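Local coordinates for protein acetyl-xylan esterase (PDB 2CC0) that probably removes acetyl groups from acetylated xylan as a metal-dependent family 4 carbohydrate esterase with a bound zinc ion, at residues A1-Y6 with G176-M181; N29-T34 with P166-T171. All coordinates share one frame; numbering follows the deposited sequence.

Both interactions lie well off the centre of the chain, and both are partly buried. Interaction 1 joins strand 5-12 to strand 177-179 through backbone hydrogen bonds and a disulfide; interaction 2 sets the loop after helix 19-28 against helix 159-174 by van der Waals packing alone, from an exposed proline edge to the buried Leu31 and Ile168. The elements are continuous: strand 5-12 leads to helix 19-28, and helix 159-174 runs directly into strand 177-179, so the strand pairing and disulfide of interaction 1 and the loop-to-helix packing of interaction 2 involve neighbouring elements of the chain. Ser179 OG, 2.9 Å from Arg32 N in a probable hydrogen bond, connects the two. Neither contains a zinc ligand.

Interaction 1 of 2, residues A1-Y6 with G176-M181; sequences AACNGY and GLCSGM
A parallel strand pairing with a disulfide beside it joins Tyr6, near the N-terminus on strand 5-12, to Cys178 of the short strand 177-179, their CA atoms 4.8 Å apart. The evidence for pairing is the bond from Cys178 N to Gly5 O, 2.9 Å long with an N-H...O angle of 159°; backbone bonds of Cys178 and Gly180 with Val7 carry it further. Asn4 N donates to Gly176 O at 2.7 Å, while Gly5 N adds a weak bond to that oxygen. Gly176, with positive phi, ends helix 159-174 in a Schellman motif. In the deformed alpha/beta barrel of family 4 esterases, this pairing brings the chain's first strand beside a late one. Cys3 and Cys178, each modelled in two conformers, join SG to SG at 2.0 Å in one of them, with a torsion of -86° about that S-S bond. The Tyr6 ring brings CE1 to 3.8 Å from Cys178 CB, and Ser179 O lies at the ring's edge, in its plane. The Tyr6 side chain also packs on Ala191 and Pro192. An alanine in place of Tyr6 would probably open a gap beside Cys178 CB and reduce the cover over the C-terminal loop. On the sheet face opposite the side chains of Tyr6 and Cys178, Leu177 CD2 packs 3.5 Å from Gly5 C.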
loop_
_atom_site.group_PDB
_atom_site.type_symbol
_atom_site.label_atom_id
_atom_site.label_comp_id
_atom_site.label_asym_id
_atom_site.label_seq_id
_atom_site.Cartn_x
_atom_site.Cartn_y
_atom_site.Cartn_z
ATOM N N ALA A 1 20.777 7.875 -12.648
ATOM C CA ALA A 1 19.885 9.081 -12.761
ATOM C C ALA A 1 19.932 9.883 -11.467
ATOM O O ALA A 1 20.309 9.350 -10.412
ATOM C CB ALA A 1 18.429 8.668 -13.066
ATOM N N ALA A 2 19.557 11.158 -11.566
ATOM C CA ALA A 2 19.400 11.993 -10.391
ATOM C C ALA A 2 18.347 11.358 -9.469
ATOM O O ALA A 2 18.536 11.346 -8.249
ATOM C CB ALA A 2 19.006 13.407 -10.790
ATOM N N CYS A 3 17.270 10.821 -10.059
ATOM C CA CYS A 3 16.250 10.103 -9.285
ATOM C C CYS A 3 16.112 8.677 -9.820
ATOM O O CYS A 3 15.472 8.437 -10.831
ATOM C CB CYS A 3 14.899 10.836 -9.320
ATOM S SG CYS A 3 14.981 12.560 -8.744
ATOM N N ASN A 4 16.738 7.736 -9.129
ATOM C CA ASN A 4 16.603 6.308 -9.475
ATOM C C ASN A 4 15.339 5.689 -8.865
ATOM O O ASN A 4 14.919 4.588 -9.236
ATOM C CB ASN A 4 17.833 5.514 -9.011
ATOM C CG ASN A 4 19.121 5.942 -9.728
ATOM O OD1 ASN A 4 19.120 6.233 -10.936
ATOM N ND2 ASN A 4 20.217 5.973 -8.990
ATOM N N GLY A 5 14.721 6.399 -7.925
ATOM C CA GLY A 5 13.498 5.914 -7.284
ATOM C C GLY A 5 12.908 7.068 -6.499
ATOM O O GLY A 5 13.547 8.122 -6.382
ATOM N N TYR A 6 11.713 6.850 -5.937
ATOM C CA TYR A 6 10.981 7.897 -5.211
ATOM C C TYR A 6 10.501 7.404 -3.879
ATOM O O TYR A 6 10.097 6.228 -3.739
ATOM C CB TYR A 6 9.798 8.414 -6.038
ATOM C CG TYR A 6 10.271 9.117 -7.290
ATOM C CD1 TYR A 6 10.555 10.480 -7.274
ATOM C CD2 TYR A 6 10.472 8.402 -8.463
ATOM C CE1 TYR A 6 11.007 11.130 -8.415
ATOM C CE2 TYR A 6 10.929 9.035 -9.612
ATOM C CZ TYR A 6 11.201 10.398 -9.577
ATOM O OH TYR A 6 11.662 11.022 -10.724
ATOM N N GLY A 176 20.417 8.088 -4.352
ATOM C CA GLY A 176 19.758 8.298 -5.648
ATOM C C GLY A 176 18.233 8.244 -5.585
ATOM O O GLY A 176 17.571 7.826 -6.538
ATOM N N LEU A 177 17.662 8.650 -4.452
ATOM C CA LEU A 177 16.215 8.676 -4.312
ATOM C C LEU A 177 15.738 10.101 -4.249
ATOM O O LEU A 177 16.461 10.996 -3.775
ATOM C CB LEU A 177 15.763 7.928 -3.050
ATOM C CG LEU A 177 16.004 6.414 -3.046
ATOM C CD1 LEU A 177 15.756 5.830 -1.629
ATOM C CD2 LEU A 177 15.124 5.738 -4.103
ATOM N N CYS A 178 14.524 10.310 -4.735
ATOM C CA CYS A 178 13.940 11.640 -4.673
ATOM C C CYS A 178 12.601 11.641 -3.980
ATOM O O CYS A 178 11.984 10.600 -3.799
ATOM C CB CYS A 178 13.815 12.204 -6.057
ATOM S SG CYS A 178 15.436 12.405 -6.806
ATOM N N SER A 179 12.171 12.819 -3.546
ATOM C CA SER A 179 10.866 12.915 -2.886
ATOM C C SER A 179 9.790 12.867 -3.966
ATOM O O SER A 179 9.890 13.551 -5.002
ATOM C CB SER A 179 10.786 14.165 -1.995
ATOM O OG SER A 179 11.137 15.322 -2.722
ATOM N N GLY A 180 8.777 12.020 -3.770
ATOM C CA GLY A 180 7.757 11.844 -4.776
ATOM C C GLY A 180 6.352 12.071 -4.237
ATOM O O GLY A 180 6.163 12.429 -3.079
ATOM N N MET A 181 5.383 11.917 -5.129
ATOM C CA MET A 181 4.000 12.025 -4.706
ATOM C C MET A 181 3.476 10.622 -4.466
ATOM O O MET A 181 4.122 9.632 -4.811
ATOM C CB MET A 181 3.140 12.744 -5.745
ATOM C CG MET A 181 2.871 11.907 -6.955
ATOM S SD MET A 181 2.057 12.844 -8.246
ATOM C CE MET A 181 2.050 11.579 -9.497
#

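Interaction 2 of 2, residues N29-T34 with P166-T171; sequences NGLRAT and PRIAQT
In the helical segment that receives Asn29 through Pro166 and Ala169, the carbonyl oxygen Arg167 O is gripped by two donors of one residue. Thr171 N supplies the regular helical bond at 2.8 Å, and Thr171 OG1 donates a second one to Arg167 O, also short at 2.7 Å. The two donors approach from opposite faces of the carbonyl plane, with a C=O...OG1 angle of 148°, which ties the threonine side chain back to its own helix. Arg167 leaves the backbone away from the loop, and its NH2 forms a salt bridge with Asp137 of helix 136-144. Across the contact, Asn29 reaches Pro166 with its amide: OD1 lies 3.5 Å from Pro166 CA, a van der Waals approach, and the ring carbon CB is nearby. A chi1 of -73° sets Asn29 CG beside its backbone N, 3.9 Å from Pro166 CA, while ND2 is hydrogen-bonded to Ala25 O. The contact lies in a beta-alpha-beta crossover: strand 5-12, helix 19-28 and the parallel strand 34-37, with the loop between helix 19-28 and strand 34-37 as the return. Gly30, at positive phi (71°), is the C-prime residue of the Schellman motif that ends helix 19-28, and the chain then turns toward the sheet. Ala169 CB meets this turn from the side of helix 159-174, at 3.7 Å from Asn29 O and 3.9 Å from Asn29 CB. Deeper in, Leu31 CD1 touches two side chains at once, standing 4.1 Å from Ala169 CB and an equal 4.1 Å from Ile168 CG2. The leucine and isoleucine side chains cross at about a right angle. Elsewhere, Leu31 also packs on Leu9 of strand 5-12, and Ile168 on Val143 of helix 136-144.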
loop_
_atom_site.group_PDB
_atom_site.type_symbol
_atom_site.label_atom_id
_atom_site.label_comp_id
_atom_site.label_asym_id
_atom_site.label_seq_id
_atom_site.Cartn_x
_atom_site.Cartn_y
_atom_site.Cartn_z
ATOM N N ASN A 29 15.630 22.753 0.559
ATOM C CA ASN A 29 16.357 21.508 0.390
ATOM C C ASN A 29 15.849 20.654 -0.772
ATOM O O ASN A 29 16.265 19.503 -0.933
ATOM C CB ASN A 29 16.371 20.739 1.702
ATOM C CG ASN A 29 17.310 21.384 2.721
ATOM O OD1 ASN A 29 18.516 21.168 2.669
ATOM N ND2 ASN A 29 16.767 22.195 3.618
ATOM N N GLY A 30 14.972 21.248 -1.577
ATOM C CA GLY A 30 14.521 20.659 -2.832
ATOM C C GLY A 30 13.609 19.468 -2.631
ATOM O O GLY A 30 13.588 18.548 -3.460
ATOM N N LEU A 31 12.868 19.476 -1.528
ATOM C CA LEU A 31 12.004 18.330 -1.189
ATOM C C LEU A 31 10.526 18.692 -1.335
ATOM O O LEU A 31 10.112 19.821 -1.031
ATOM C CB LEU A 31 12.257 17.874 0.258
ATOM C CG LEU A 31 13.640 17.358 0.638
ATOM C CD1 LEU A 31 13.659 17.168 2.153
ATOM C CD2 LEU A 31 13.925 16.059 -0.124
ATOM N N ARG A 32 9.738 17.723 -1.796
ATOM C CA ARG A 32 8.286 17.839 -1.846
ATOM C C ARG A 32 7.706 16.756 -0.950
ATOM O O ARG A 32 8.362 15.727 -0.678
ATOM C CB ARG A 32 7.758 17.709 -3.271
ATOM C CG ARG A 32 8.378 18.779 -4.214
ATOM C CD ARG A 32 7.934 18.592 -5.629
ATOM N NE ARG A 32 6.550 19.042 -5.770
ATOM C CZ ARG A 32 5.844 18.995 -6.895
ATOM N NH1 ARG A 32 6.388 18.514 -8.024
ATOM N NH2 ARG A 32 4.589 19.434 -6.902
ATOM N N ALA A 33 6.492 16.993 -0.470
ATOM C CA ALA A 33 5.908 16.074 0.505
ATOM C C ALA A 33 4.408 16.206 0.495
ATOM O O ALA A 33 3.858 17.163 -0.103
ATOM C CB ALA A 33 6.470 16.379 1.886
ATOM N N THR A 34 3.747 15.228 1.127
ATOM C CA THR A 34 2.309 15.233 1.285
ATOM C C THR A 34 1.945 15.596 2.713
ATOM O O THR A 34 2.416 14.951 3.668
ATOM C CB THR A 34 1.686 13.855 0.909
ATOM O OG1 THR A 34 2.060 13.547 -0.419
ATOM C CG2 THR A 34 0.146 13.953 0.973
ATOM N N PRO A 166 17.574 19.121 6.276
ATOM C CA PRO A 166 18.755 19.020 5.397
ATOM C C PRO A 166 19.379 17.614 5.318
ATOM O O PRO A 166 19.696 17.153 4.220
ATOM C CB PRO A 166 19.749 20.046 5.989
ATOM C CG PRO A 166 18.908 20.955 6.815
ATOM C CD PRO A 166 17.753 20.118 7.343
ATOM N N ARG A 167 19.524 16.931 6.452
ATOM C CA ARG A 167 20.056 15.565 6.456
ATOM C C ARG A 167 19.138 14.545 5.790
ATOM O O ARG A 167 19.612 13.549 5.228
ATOM C CB ARG A 167 20.410 15.124 7.866
ATOM C CG ARG A 167 21.721 15.754 8.350
ATOM C CD ARG A 167 21.893 15.533 9.839
ATOM N NE ARG A 167 22.114 14.127 10.181
ATOM C CZ ARG A 167 21.923 13.616 11.399
ATOM N NH1 ARG A 167 21.514 14.394 12.403
ATOM N NH2 ARG A 167 22.140 12.324 11.618
ATOM N N ILE A 168 17.838 14.786 5.828
ATOM C CA ILE A 168 16.906 13.956 5.032
ATOM C C ILE A 168 17.200 14.096 3.526
ATOM O O ILE A 168 17.326 13.097 2.793
ATOM C CB ILE A 168 15.448 14.299 5.374
ATOM C CG1 ILE A 168 15.128 13.772 6.798
ATOM C CG2 ILE A 168 14.491 13.734 4.306
ATOM C CD1 ILE A 168 13.761 14.183 7.364
ATOM N N ALA A 169 17.334 15.336 3.058
ATOM C CA ALA A 169 17.650 15.600 1.653
ATOM C C ALA A 169 18.980 14.918 1.298
ATOM O O ALA A 169 19.091 14.282 0.251
ATOM C CB ALA A 169 17.720 17.099 1.397
ATOM N N GLN A 170 19.970 15.033 2.192
ATOM C CA GLN A 170 21.286 14.401 1.982
ATOM C C GLN A 170 21.224 12.895 1.896
ATOM O O GLN A 170 21.849 12.278 1.016
ATOM C CB GLN A 170 22.235 14.807 3.115
ATOM C CG GLN A 170 22.628 16.265 3.026
ATOM C CD GLN A 170 23.237 16.773 4.311
ATOM O OE1 GLN A 170 23.767 15.995 5.113
ATOM N NE2 GLN A 170 23.153 18.084 4.522
ATOM N N THR A 171 20.454 12.305 2.814
ATOM C CA THR A 171 20.257 10.862 2.841
ATOM C C THR A 171 19.646 10.367 1.529
ATOM O O THR A 171 20.131 9.394 0.941
ATOM C CB THR A 171 19.377 10.471 4.044
ATOM O OG1 THR A 171 20.045 10.873 5.245
ATOM C CG2 THR A 171 19.132 8.950 4.094
#